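Local structure of ectonucleotide pyrophosphatase/phosphodiesterase family member 5 (Mus musculus, 5VEO) at residues Pro254-Leu259 with Trp310-Asn315; Leu279-Lys284 with Ile302-Asp307; Ile236-Tyr241 with Asp270-Ala275; Ile55-Pro60 with Gly323-Asp328. The protein probably hydrolyses phosphodiester bonds of extracellular nucleotide substrates, as a zinc-dependent ectoenzyme of the alkaline phosphatase superfamily with a restricted range of nucleotide hydrolysis. The protein carries 1 engineered substitution. All blocks are in the same frame, centred on the assembly; numbering follows the deposited sequence.

Contact 1: residues Pro254-Leu259 with Trp310-Asn315; sequences PVAAIL and WYILQN. With NAG (2-acetamido-2-deoxy-beta-D-glucopyranose), chain J.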
# COMPACT_ATOMS: atom_id res chain seq x y z
N PRO A 254 4.75 -5.39 -12.63
CA PRO A 254 4.22 -5.22 -13.99
C PRO A 254 4.40 -3.81 -14.56
O PRO A 254 3.90 -3.51 -15.65
CB PRO A 254 2.75 -5.53 -13.80
CG PRO A 254 2.45 -4.97 -12.44
CD PRO A 254 3.69 -5.23 -11.62
N VAL A 255 5.13 -2.97 -13.85
CA VAL A 255 5.45 -1.63 -14.34
C VAL A 255 6.96 -1.55 -14.46
O VAL A 255 7.68 -1.35 -13.47
CB VAL A 255 4.87 -0.54 -13.44
CG1 VAL A 255 5.21 0.86 -14.00
CG2 VAL A 255 3.35 -0.74 -13.33
N ALA A 256 7.46 -1.77 -15.66
CA ALA A 256 8.89 -1.77 -15.92
C ALA A 256 9.37 -0.33 -16.01
O ALA A 256 8.95 0.43 -16.89
CB ALA A 256 9.20 -2.54 -17.20
N ALA A 257 10.24 0.04 -15.09
CA ALA A 257 10.80 1.38 -15.03
C ALA A 257 12.17 1.28 -15.67
O ALA A 257 13.06 0.62 -15.13
CB ALA A 257 10.88 1.87 -13.59
N ILE A 258 12.32 1.88 -16.85
CA ILE A 258 13.45 1.64 -17.75
C ILE A 258 14.26 2.92 -17.89
O ILE A 258 13.72 3.97 -18.23
CB ILE A 258 12.96 1.14 -19.12
CG1 ILE A 258 12.37 -0.27 -18.96
CG2 ILE A 258 14.10 1.14 -20.16
CD1 ILE A 258 11.65 -0.79 -20.16
N LEU A 259 15.55 2.81 -17.60
CA LEU A 259 16.50 3.91 -17.78
C LEU A 259 17.43 3.54 -18.92
O LEU A 259 18.39 2.78 -18.71
CB LEU A 259 17.29 4.14 -16.49
CG LEU A 259 18.38 5.22 -16.55
CD1 LEU A 259 17.80 6.54 -16.95
CD2 LEU A 259 19.05 5.31 -15.20
N TRP A 310 -0.55 -10.04 -16.92
CA TRP A 310 0.66 -10.25 -17.71
C TRP A 310 1.89 -9.96 -16.86
O TRP A 310 1.89 -9.08 -15.99
CB TRP A 310 0.64 -9.36 -18.96
CG TRP A 310 -0.30 -9.92 -19.99
CD1 TRP A 310 -1.65 -9.82 -20.01
CD2 TRP A 310 0.06 -10.77 -21.09
NE1 TRP A 310 -2.16 -10.52 -21.07
CE2 TRP A 310 -1.13 -11.11 -21.75
CE3 TRP A 310 1.27 -11.25 -21.58
CZ2 TRP A 310 -1.15 -11.93 -22.87
CZ3 TRP A 310 1.25 -12.04 -22.71
CH2 TRP A 310 0.06 -12.37 -23.35
N TYR A 311 2.96 -10.72 -17.14
CA TYR A 311 4.21 -10.63 -16.39
C TYR A 311 5.31 -10.14 -17.31
O TYR A 311 5.41 -10.59 -18.45
CB TYR A 311 4.63 -11.99 -15.80
CG TYR A 311 5.03 -11.91 -14.35
CD1 TYR A 311 4.14 -12.33 -13.36
CD2 TYR A 311 6.28 -11.44 -13.97
CE1 TYR A 311 4.47 -12.25 -12.03
CE2 TYR A 311 6.62 -11.35 -12.62
CZ TYR A 311 5.72 -11.78 -11.66
OH TYR A 311 6.02 -11.72 -10.32
N ILE A 312 6.14 -9.23 -16.82
CA ILE A 312 7.32 -8.78 -17.54
C ILE A 312 8.54 -9.49 -16.96
O ILE A 312 8.83 -9.36 -15.77
CB ILE A 312 7.51 -7.27 -17.46
CG1 ILE A 312 6.23 -6.55 -17.87
CG2 ILE A 312 8.72 -6.84 -18.31
CD1 ILE A 312 6.29 -5.07 -17.62
N LEU A 313 9.24 -10.22 -17.82
CA LEU A 313 10.48 -10.89 -17.46
C LEU A 313 11.60 -10.27 -18.29
O LEU A 313 11.44 -10.07 -19.49
CB LEU A 313 10.43 -12.39 -17.73
CG LEU A 313 9.86 -13.26 -16.59
CD1 LEU A 313 8.43 -13.01 -16.29
CD2 LEU A 313 10.06 -14.73 -16.92
N GLN A 314 12.70 -9.94 -17.64
CA GLN A 314 13.79 -9.38 -18.41
C GLN A 314 14.41 -10.46 -19.28
O GLN A 314 14.68 -10.23 -20.46
CB GLN A 314 14.83 -8.75 -17.51
CG GLN A 314 15.83 -8.00 -18.32
CD GLN A 314 16.74 -7.18 -17.48
OE1 GLN A 314 16.96 -7.47 -16.30
NE2 GLN A 314 17.28 -6.13 -18.07
N ASN A 315 14.60 -11.64 -18.72
CA ASN A 315 14.98 -12.78 -19.53
C ASN A 315 14.34 -14.03 -18.93
O ASN A 315 13.55 -13.96 -17.97
CB ASN A 315 16.51 -12.85 -19.67
CG ASN A 315 17.22 -13.15 -18.37
OD1 ASN A 315 16.63 -13.62 -17.41
ND2 ASN A 315 18.54 -12.89 -18.34
C1 NAG J . 19.34 -13.15 -17.17
C2 NAG J . 20.35 -14.28 -17.42
C3 NAG J . 21.21 -14.52 -16.18
C4 NAG J . 21.83 -13.21 -15.69
C5 NAG J . 20.73 -12.20 -15.45
C6 NAG J . 21.22 -10.85 -14.97
C7 NAG J . 19.57 -15.95 -19.05
C8 NAG J . 18.80 -17.23 -19.23
N2 NAG J . 19.66 -15.50 -17.80
O3 NAG J . 22.22 -15.48 -16.46
O4 NAG J . 22.56 -13.44 -14.49
O5 NAG J . 20.03 -11.98 -16.69
O6 NAG J . 22.07 -10.24 -15.93
O7 NAG J . 20.07 -15.35 -20.00
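The antiparallel four-stranded sheet of the phosphodiesterase domain meets a two-stranded parallel sheet here: strand 255-260 belongs to the first, strand 311-313 to the second. No hydrogen bond joins the two segments, and one side chain, Ile312, does most of the work. Its CG1 stands beside the backbone N, anti to the carbonyl carbon (chi1 -52°), and the extended chi2 of 172° sends CD1 straight across as a single methyl probe. Ile312 CD1 touches Pro254 O at 3.5 Å and Ala256 CB at 3.9 Å, so its contact is partly with a polar backbone oxygen; the oxygen is itself engaged in a backbone hydrogen bond with Ala306. Pro254, entered through a cis peptide bond, also brings CB to 4.3 Å from Trp310 O, the carbonyl that accepts from the hydroxyl of Tyr327. At the backbone of Ile312, the N-H is paired with the Ser253 hydroxyl, just ahead of the proline. The far end of 310-315 leaves the strand pair and carries carbohydrate: Asn315 CG sits between backbone N and carbonyl carbon, OD1 bonds to the N-H of Ser317, and Asn315 ND2 is linked covalently to C1 of an N-acetylglucosamine at 1.4 Å.

Contact 2: residues Leu279-Lys284 with Ile302-Asp307; sequences LTVYKK and IVAVAD. With NAG (2-acetamido-2-deoxy-beta-D-glucopyranose), chain B.
Similar first torsions aim two polar groups at one spot: Thr280 places OG1 beside its backbone N (chi1 -57°), and Asp307 places its carboxylate likewise (chi1 -69°). Between them lies a water held three ways, accepting from Thr280 OG1 at 2.9 Å and donating to Asp307 OD1 at 2.6 Å and Val305 O at 2.8 Å. The segments form an antiparallel pair in the four-stranded sheet, tied by two hydrogen-bonded pairs, Thr280 with Val305 and Tyr282 with Val303. Their four N-H...O bonds are nearly straight; the shortest runs from Tyr282 N to Val303 O at 2.8 Å. On the face shared with Thr280, the Tyr282 ring turns its edge to Val305, with Tyr282 CE2 3.9 Å from Val305 CG2. On the other face, Leu279 CD1 reaches Ala304 CB at 3.8 Å and Val281 CG1 meets Ile302 CG2 at 3.7 Å; helix 265-272 packs here, Leu272 against Leu279 and Val281, Phe265 and Val268 against Ile302. Asp307 OD2 is bonded to Asn278 ND2, and an attached glycan lies alongside. An alanine at Asp307 would remove both carboxylate bonds and would probably loosen the water and the Asn278 amide. The chemistry thus pairs an apolar, helix-covered face with a water-bridged carboxylate, probably charged, just beyond the strand end.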
# COMPACT_ATOMS: atom_id res chain seq x y z
N LEU A 279 1.86 -4.83 -23.55
CA LEU A 279 2.83 -3.96 -22.90
C LEU A 279 2.69 -2.58 -23.51
O LEU A 279 3.02 -2.38 -24.69
CB LEU A 279 4.25 -4.49 -23.07
CG LEU A 279 5.28 -3.68 -22.31
CD1 LEU A 279 5.18 -3.88 -20.79
CD2 LEU A 279 6.65 -4.06 -22.78
N THR A 280 2.21 -1.62 -22.72
CA THR A 280 2.04 -0.26 -23.20
C THR A 280 3.23 0.56 -22.74
O THR A 280 3.45 0.74 -21.53
CB THR A 280 0.72 0.35 -22.72
OG1 THR A 280 -0.37 -0.46 -23.16
CG2 THR A 280 0.55 1.77 -23.28
N VAL A 281 3.99 1.08 -23.70
CA VAL A 281 5.23 1.79 -23.42
C VAL A 281 4.96 3.29 -23.44
O VAL A 281 4.53 3.83 -24.47
CB VAL A 281 6.32 1.41 -24.43
CG1 VAL A 281 7.61 2.15 -24.12
CG2 VAL A 281 6.55 -0.11 -24.45
N TYR A 282 5.26 3.96 -22.33
CA TYR A 282 5.09 5.41 -22.22
C TYR A 282 6.43 6.11 -22.06
O TYR A 282 7.25 5.72 -21.23
CB TYR A 282 4.23 5.77 -21.01
CG TYR A 282 2.84 5.20 -20.99
CD1 TYR A 282 1.80 5.80 -21.70
CD2 TYR A 282 2.55 4.07 -20.23
CE1 TYR A 282 0.51 5.26 -21.66
CE2 TYR A 282 1.29 3.54 -20.20
CZ TYR A 282 0.27 4.13 -20.90
OH TYR A 282 -0.98 3.58 -20.84
N LYS A 283 6.66 7.17 -22.83
CA LYS A 283 7.64 8.14 -22.38
C LYS A 283 7.12 8.82 -21.13
O LYS A 283 5.93 9.01 -20.97
CB LYS A 283 7.91 9.19 -23.47
CG LYS A 283 8.28 8.58 -24.77
CD LYS A 283 8.64 9.67 -25.79
CE LYS A 283 8.91 9.07 -27.15
NZ LYS A 283 8.90 10.10 -28.24
N LYS A 284 8.04 9.19 -20.24
CA LYS A 284 7.65 9.80 -18.97
C LYS A 284 6.59 10.88 -19.16
O LYS A 284 5.56 10.89 -18.48
CB LYS A 284 8.88 10.37 -18.27
CG LYS A 284 8.64 11.07 -16.94
CD LYS A 284 9.98 11.50 -16.36
CE LYS A 284 9.89 12.24 -15.03
NZ LYS A 284 9.20 13.55 -15.14
N ILE A 302 11.35 5.97 -19.40
CA ILE A 302 10.42 5.08 -20.07
C ILE A 302 9.77 4.24 -18.99
O ILE A 302 10.46 3.69 -18.12
CB ILE A 302 11.11 4.18 -21.11
CG1 ILE A 302 11.64 5.04 -22.26
CG2 ILE A 302 10.15 3.13 -21.65
CD1 ILE A 302 12.45 4.27 -23.30
N VAL A 303 8.45 4.13 -19.05
CA VAL A 303 7.68 3.31 -18.13
C VAL A 303 6.78 2.44 -18.98
O VAL A 303 5.97 2.97 -19.76
CB VAL A 303 6.86 4.16 -17.14
CG1 VAL A 303 5.95 3.29 -16.28
CG2 VAL A 303 7.78 4.96 -16.25
N ALA A 304 6.94 1.12 -18.87
CA ALA A 304 6.23 0.17 -19.70
C ALA A 304 5.31 -0.64 -18.80
O ALA A 304 5.79 -1.31 -17.88
CB ALA A 304 7.19 -0.73 -20.46
N VAL A 305 4.01 -0.58 -19.06
CA VAL A 305 2.99 -1.09 -18.16
C VAL A 305 2.36 -2.33 -18.80
O VAL A 305 1.79 -2.25 -19.90
CB VAL A 305 1.91 -0.04 -17.87
CG1 VAL A 305 0.86 -0.63 -16.94
CG2 VAL A 305 2.53 1.23 -17.30
N ALA A 306 2.45 -3.45 -18.10
CA ALA A 306 1.79 -4.67 -18.56
C ALA A 306 0.31 -4.63 -18.22
O ALA A 306 -0.09 -4.12 -17.16
CB ALA A 306 2.41 -5.91 -17.94
N ASP A 307 -0.50 -5.17 -19.14
CA ASP A 307 -1.92 -5.35 -18.88
C ASP A 307 -2.15 -6.35 -17.75
O ASP A 307 -1.29 -7.18 -17.43
CB ASP A 307 -2.65 -5.84 -20.13
CG ASP A 307 -2.73 -4.78 -21.21
OD1 ASP A 307 -2.74 -3.54 -20.90
OD2 ASP A 307 -2.81 -5.20 -22.39
C1 NAG B . -3.88 -8.29 -24.31
C2 NAG B . -5.16 -7.71 -23.73
C3 NAG B . -6.37 -8.11 -24.57
C4 NAG B . -6.15 -7.90 -26.07
C5 NAG B . -4.80 -8.46 -26.50
C6 NAG B . -4.45 -8.13 -27.94
C7 NAG B . -5.69 -7.42 -21.33
C8 NAG B . -5.85 -8.13 -20.02
N2 NAG B . -5.33 -8.19 -22.36
O3 NAG B . -7.48 -7.33 -24.17
O4 NAG B . -7.17 -8.61 -26.79
O5 NAG B . -3.76 -7.90 -25.70
O6 NAG B . -3.57 -9.13 -28.42
O7 NAG B . -5.89 -6.22 -21.44
O HOH W 1 -0.84 -1.76 -20.57

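Contact 3: residues Ile236-Tyr241 with Asp270-Ala275; sequences IELDRY and DALAGA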
# COMPACT_ATOMS: atom_id res chain seq x y z
N ILE A 236 5.75 -11.32 -21.11
CA ILE A 236 6.46 -10.45 -22.04
C ILE A 236 7.93 -10.52 -21.66
O ILE A 236 8.30 -10.17 -20.53
CB ILE A 236 5.95 -9.00 -21.97
CG1 ILE A 236 4.44 -8.94 -22.22
CG2 ILE A 236 6.70 -8.12 -22.95
CD1 ILE A 236 3.72 -8.10 -21.23
N GLU A 237 8.77 -10.97 -22.58
CA GLU A 237 10.19 -11.19 -22.29
C GLU A 237 10.99 -10.08 -22.98
O GLU A 237 11.06 -10.03 -24.21
CB GLU A 237 10.63 -12.57 -22.75
CG GLU A 237 12.00 -12.93 -22.24
CD GLU A 237 12.46 -14.30 -22.73
OE1 GLU A 237 11.60 -15.19 -22.94
OE2 GLU A 237 13.69 -14.48 -22.90
N LEU A 238 11.58 -9.20 -22.18
CA LEU A 238 12.18 -7.98 -22.73
C LEU A 238 13.33 -8.30 -23.66
O LEU A 238 13.55 -7.58 -24.64
CB LEU A 238 12.66 -7.06 -21.62
CG LEU A 238 11.56 -6.47 -20.72
CD1 LEU A 238 12.11 -5.58 -19.62
CD2 LEU A 238 10.55 -5.69 -21.54
N ASP A 239 14.10 -9.35 -23.38
CA ASP A 239 15.27 -9.58 -24.21
C ASP A 239 14.90 -10.17 -25.57
O ASP A 239 15.80 -10.36 -26.40
CB ASP A 239 16.28 -10.45 -23.44
CG ASP A 239 15.82 -11.86 -23.19
OD1 ASP A 239 14.65 -12.18 -23.47
OD2 ASP A 239 16.66 -12.65 -22.70
N ARG A 240 13.62 -10.39 -25.84
CA ARG A 240 13.18 -10.63 -27.21
C ARG A 240 13.20 -9.36 -28.05
O ARG A 240 13.21 -9.44 -29.28
CB ARG A 240 11.78 -11.22 -27.23
CG ARG A 240 11.68 -12.68 -26.77
CD ARG A 240 10.31 -13.30 -27.12
NE ARG A 240 9.82 -12.83 -28.42
CZ ARG A 240 8.66 -13.14 -28.97
NH1 ARG A 240 7.80 -13.94 -28.36
NH2 ARG A 240 8.35 -12.63 -30.16
N TYR A 241 13.23 -8.19 -27.41
CA TYR A 241 13.13 -6.90 -28.07
C TYR A 241 14.32 -5.99 -27.83
O TYR A 241 14.66 -5.20 -28.72
CB TYR A 241 11.88 -6.15 -27.60
CG TYR A 241 10.67 -7.04 -27.53
CD1 TYR A 241 10.05 -7.48 -28.69
CD2 TYR A 241 10.15 -7.46 -26.31
CE1 TYR A 241 8.96 -8.32 -28.64
CE2 TYR A 241 9.06 -8.29 -26.25
CZ TYR A 241 8.46 -8.71 -27.42
OH TYR A 241 7.37 -9.54 -27.35
N ASP A 270 11.89 2.71 -29.51
CA ASP A 270 11.40 2.23 -30.80
C ASP A 270 11.32 0.70 -30.84
O ASP A 270 10.46 0.14 -31.54
CB ASP A 270 12.29 2.71 -31.94
CG ASP A 270 12.22 4.20 -32.16
OD1 ASP A 270 11.31 4.85 -31.61
OD2 ASP A 270 13.08 4.71 -32.90
N ALA A 271 12.23 0.02 -30.13
CA ALA A 271 12.20 -1.44 -30.08
C ALA A 271 11.04 -1.95 -29.24
O ALA A 271 10.49 -3.02 -29.53
CB ALA A 271 13.51 -1.97 -29.50
N LEU A 272 10.65 -1.21 -28.21
CA LEU A 272 9.68 -1.72 -27.24
C LEU A 272 8.26 -1.21 -27.48
O LEU A 272 7.30 -1.96 -27.27
CB LEU A 272 10.13 -1.36 -25.82
CG LEU A 272 9.57 -2.24 -24.72
CD1 LEU A 272 10.01 -3.69 -24.87
CD2 LEU A 272 10.01 -1.68 -23.37
N ALA A 273 8.10 0.02 -27.97
CA ALA A 273 6.76 0.56 -28.16
C ALA A 273 6.04 -0.20 -29.26
O ALA A 273 6.52 -0.29 -30.39
CB ALA A 273 6.82 2.05 -28.49
N GLY A 274 4.86 -0.73 -28.93
CA GLY A 274 4.09 -1.50 -29.89
C GLY A 274 4.63 -2.88 -30.19
O GLY A 274 4.12 -3.55 -31.09
N ALA A 275 5.63 -3.34 -29.42
CA ALA A 275 6.26 -4.62 -29.70
C ALA A 275 5.42 -5.79 -29.21
O ALA A 275 5.46 -6.87 -29.81
CB ALA A 275 7.63 -4.65 -29.05
O HOH W 2 5.85 -9.58 -29.27
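A bridging water is gripped twice: it lies 2.4 Å from Tyr241 OH, an unusually short approach, and donates to Ala275 O at 2.8 Å. It closes the polar side of a packing contact in which the 3-10 turn 238-240, following strand 235-237, lies against the C-terminal end of helix 265-272 and the loop beyond it. No direct hydrogen bond crosses, and the Tyr241 ring carries most of the contact. Ala275 CB sits over one face in a CH-pi contact, 4.1 Å from the centroid of the Tyr241 ring and displaced toward the CD1-CE1 side. The opposite face rests on Arg240 CB, so the ring is clamped between a methyl of the other segment and the residue before it. The hydroxyl lies above the centre of the Arg240 guanidinium, where the positive group would probably stabilise negative charge on the oxygen. Leu272, its CG anti to the backbone N (chi1 -157°), pushes CD1 into the angle between Leu238 and Tyr241, meeting Leu238 CD2 at 3.9 Å and Tyr241 CD2 at 4.0 Å. The turn is braced from within by the N-H of Tyr241 bonded to Leu238 O. On the helix side, Ala271 CB approaches Tyr241 O to 3.5 Å.

Contact 4: residues Ile55-Pro60 with Gly323-Asp328; sequences ITKAYP and GNHGYD. Engineered in segment 55-60: Ala58 (natural residue Thr). With ZN (zinc ion), chain D; AMP (adenosine monophosphate), chain Q.
Lys57, the N-cap residue of helix 58-67, runs along the wall of the nucleotide site in this alkaline phosphatase-like fold. Lys57 CB lies 3.7 Å from O1P of the bound AMP, and Lys57 CG packs on Gly326 CA at 4.0 Å. A bend at chi2 (-98°) then turns the chain toward His325, bringing Lys57 CD to 3.8 Å from His325 CE1. CE passes close to the backbone at Gly326, where a beta carbon would collide with it. At the tip, Lys57 NZ donates to His325 O at 3.0 Å and to a water at 3.2 Å; that water also accepts from Asn324 ND2. NZ stands above the plane of the imidazole, toward its rim, where its charge would probably add to the positive field around the zinc-bound ring. An alanine at Lys57 would remove everything beyond CB, and would probably loosen the His325 carbonyl and lose the packing of the lysine chain against the ring. The ring's rotation is fixed from both ends. Thr56, centre of an inverse gamma turn, presents its carbonyl so that His325 ND1 donates to Thr56 O at 2.8 Å, in both the ring plane and the carbonyl plane and on a lone pair. This second-shell bond leaves His325 NE2 to bind zinc at 2.1 Å, beside Asp177, His181 and a phosphate oxygen of AMP. Position 58 is an engineered alanine replacing the natural threonine, probably the nucleophile as in related NPPs, and Ala58 N donates to AMP O1P at 2.9 Å.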
# COMPACT_ATOMS: atom_id res chain seq x y z
N ILE A 55 1.78 3.35 -8.65
CA ILE A 55 1.61 1.93 -8.92
C ILE A 55 1.06 1.21 -7.69
O ILE A 55 1.31 1.61 -6.55
CB ILE A 55 2.94 1.28 -9.38
CG1 ILE A 55 3.98 1.25 -8.26
CG2 ILE A 55 3.47 2.01 -10.60
CD1 ILE A 55 5.27 0.55 -8.66
N THR A 56 0.34 0.12 -7.92
CA THR A 56 -0.43 -0.52 -6.86
C THR A 56 0.43 -1.56 -6.12
O THR A 56 0.14 -2.77 -6.08
CB THR A 56 -1.72 -1.12 -7.43
OG1 THR A 56 -1.44 -2.00 -8.53
CG2 THR A 56 -2.69 -0.03 -7.89
N LYS A 57 1.49 -1.03 -5.49
CA LYS A 57 2.44 -1.77 -4.65
C LYS A 57 2.44 -1.21 -3.23
O LYS A 57 1.87 -0.14 -2.95
CB LYS A 57 3.86 -1.72 -5.25
CG LYS A 57 3.97 -2.26 -6.68
CD LYS A 57 4.45 -3.63 -6.70
CE LYS A 57 4.83 -4.19 -8.05
NZ LYS A 57 4.77 -5.69 -7.88
N ALA A 58 3.12 -1.91 -2.32
CA ALA A 58 3.06 -1.58 -0.89
C ALA A 58 3.58 -0.18 -0.57
O ALA A 58 2.94 0.56 0.18
CB ALA A 58 3.84 -2.61 -0.09
N TYR A 59 4.77 0.17 -1.03
CA TYR A 59 5.37 1.36 -0.44
C TYR A 59 4.66 2.62 -0.94
O TYR A 59 4.35 3.50 -0.12
CB TYR A 59 6.90 1.36 -0.66
CG TYR A 59 7.50 0.71 0.57
CD1 TYR A 59 7.18 -0.59 0.92
CD2 TYR A 59 8.27 1.44 1.45
CE1 TYR A 59 7.64 -1.16 2.10
CE2 TYR A 59 8.75 0.88 2.62
CZ TYR A 59 8.44 -0.42 2.94
OH TYR A 59 8.90 -0.94 4.12
N PRO A 60 4.32 2.74 -2.23
CA PRO A 60 3.52 3.92 -2.62
C PRO A 60 2.18 3.98 -1.90
O PRO A 60 1.75 5.06 -1.48
CB PRO A 60 3.36 3.74 -4.14
CG PRO A 60 4.46 2.89 -4.54
CD PRO A 60 4.75 1.97 -3.40
N GLY A 323 0.63 -14.88 -8.50
CA GLY A 323 -0.15 -13.69 -8.21
C GLY A 323 0.74 -12.46 -8.25
O GLY A 323 1.88 -12.48 -7.77
N ASN A 324 0.19 -11.37 -8.78
CA ASN A 324 0.91 -10.11 -8.64
C ASN A 324 -0.04 -8.92 -8.67
O ASN A 324 -1.25 -9.04 -8.90
CB ASN A 324 2.00 -9.98 -9.71
CG ASN A 324 3.17 -9.09 -9.26
OD1 ASN A 324 3.27 -8.67 -8.10
ND2 ASN A 324 4.04 -8.77 -10.20
N HIS A 325 0.55 -7.76 -8.42
CA HIS A 325 -0.14 -6.49 -8.35
C HIS A 325 0.85 -5.42 -8.77
O HIS A 325 2.03 -5.70 -9.01
CB HIS A 325 -0.69 -6.27 -6.93
CG HIS A 325 0.37 -6.37 -5.88
ND1 HIS A 325 1.12 -5.28 -5.48
CD2 HIS A 325 0.89 -7.44 -5.24
CE1 HIS A 325 2.01 -5.68 -4.59
NE2 HIS A 325 1.91 -6.98 -4.44
N GLY A 326 0.39 -4.18 -8.82
CA GLY A 326 1.15 -3.09 -9.40
C GLY A 326 0.50 -2.50 -10.62
O GLY A 326 0.87 -1.38 -11.03
N TYR A 327 -0.48 -3.20 -11.18
CA TYR A 327 -1.22 -2.79 -12.37
C TYR A 327 -2.05 -1.52 -12.14
O TYR A 327 -2.24 -1.05 -11.01
CB TYR A 327 -2.15 -3.93 -12.80
CG TYR A 327 -1.43 -5.24 -13.03
CD1 TYR A 327 -0.82 -5.52 -14.24
CD2 TYR A 327 -1.34 -6.19 -12.03
CE1 TYR A 327 -0.16 -6.71 -14.45
CE2 TYR A 327 -0.68 -7.38 -12.23
CZ TYR A 327 -0.09 -7.64 -13.44
OH TYR A 327 0.58 -8.83 -13.63
N ASP A 328 -2.53 -0.98 -13.26
CA ASP A 328 -3.48 0.13 -13.30
C ASP A 328 -4.42 0.14 -12.09
O ASP A 328 -5.12 -0.85 -11.83
CB ASP A 328 -4.27 -0.00 -14.61
CG ASP A 328 -5.11 1.21 -14.95
OD1 ASP A 328 -5.38 2.06 -14.09
OD2 ASP A 328 -5.52 1.27 -16.12
ZN ZN D . 2.86 -8.06 -2.96
P AMP Q . 4.25 -5.60 -1.88
O1P AMP Q . 4.46 -4.43 -2.79
O2P AMP Q . 4.42 -6.93 -2.62
O3P AMP Q . 2.91 -5.56 -1.14
O5' AMP Q . 5.37 -5.57 -0.74
C5' AMP Q . 5.11 -6.21 0.52
C4' AMP Q . 6.32 -6.85 1.13
O4' AMP Q . 7.14 -5.82 1.69
C3' AMP Q . 5.99 -7.77 2.31
O3' AMP Q . 6.17 -9.13 1.94
C2' AMP Q . 6.99 -7.39 3.41
O2' AMP Q . 7.71 -8.46 3.95
C1' AMP Q . 7.90 -6.39 2.72
N9 AMP Q . 8.34 -5.34 3.60
C8 AMP Q . 7.59 -4.40 4.20
N7 AMP Q . 8.39 -3.57 4.92
C5 AMP Q . 9.66 -4.02 4.75
C6 AMP Q . 11.01 -3.62 5.21
N6 AMP Q . 11.15 -2.55 6.02
N1 AMP Q . 12.07 -4.33 4.80
C2 AMP Q . 11.96 -5.40 3.99
N3 AMP Q . 10.78 -5.83 3.52
C4 AMP Q . 9.62 -5.18 3.88
O HOH W 3 6.79 -7.84 -9.06

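In the fold
Contact 4 spans the chain, from residues 55-60 to 323-328, and encloses the other three. Within it, contacts 1 and 3 interlock because their segments alternate, while contact 2 is nested inside contact 1 and follows contact 3. Contacts 1 and 2 have centres about 9 Å apart and share the antiparallel sheet through strands 255-260 and 302-306. Strands 235-237 and 311-313 pair to join contacts 1 and 3, about 10 Å apart centre to centre. Contacts 4 and 1, centres about 13 Å apart, touch around Pro254 and Tyr327, whereas contact 3 lies about 22 Å from contact 4, centre to centre, without touching it. The small-sheet region thus abuts the zinc site through His325-Tyr327.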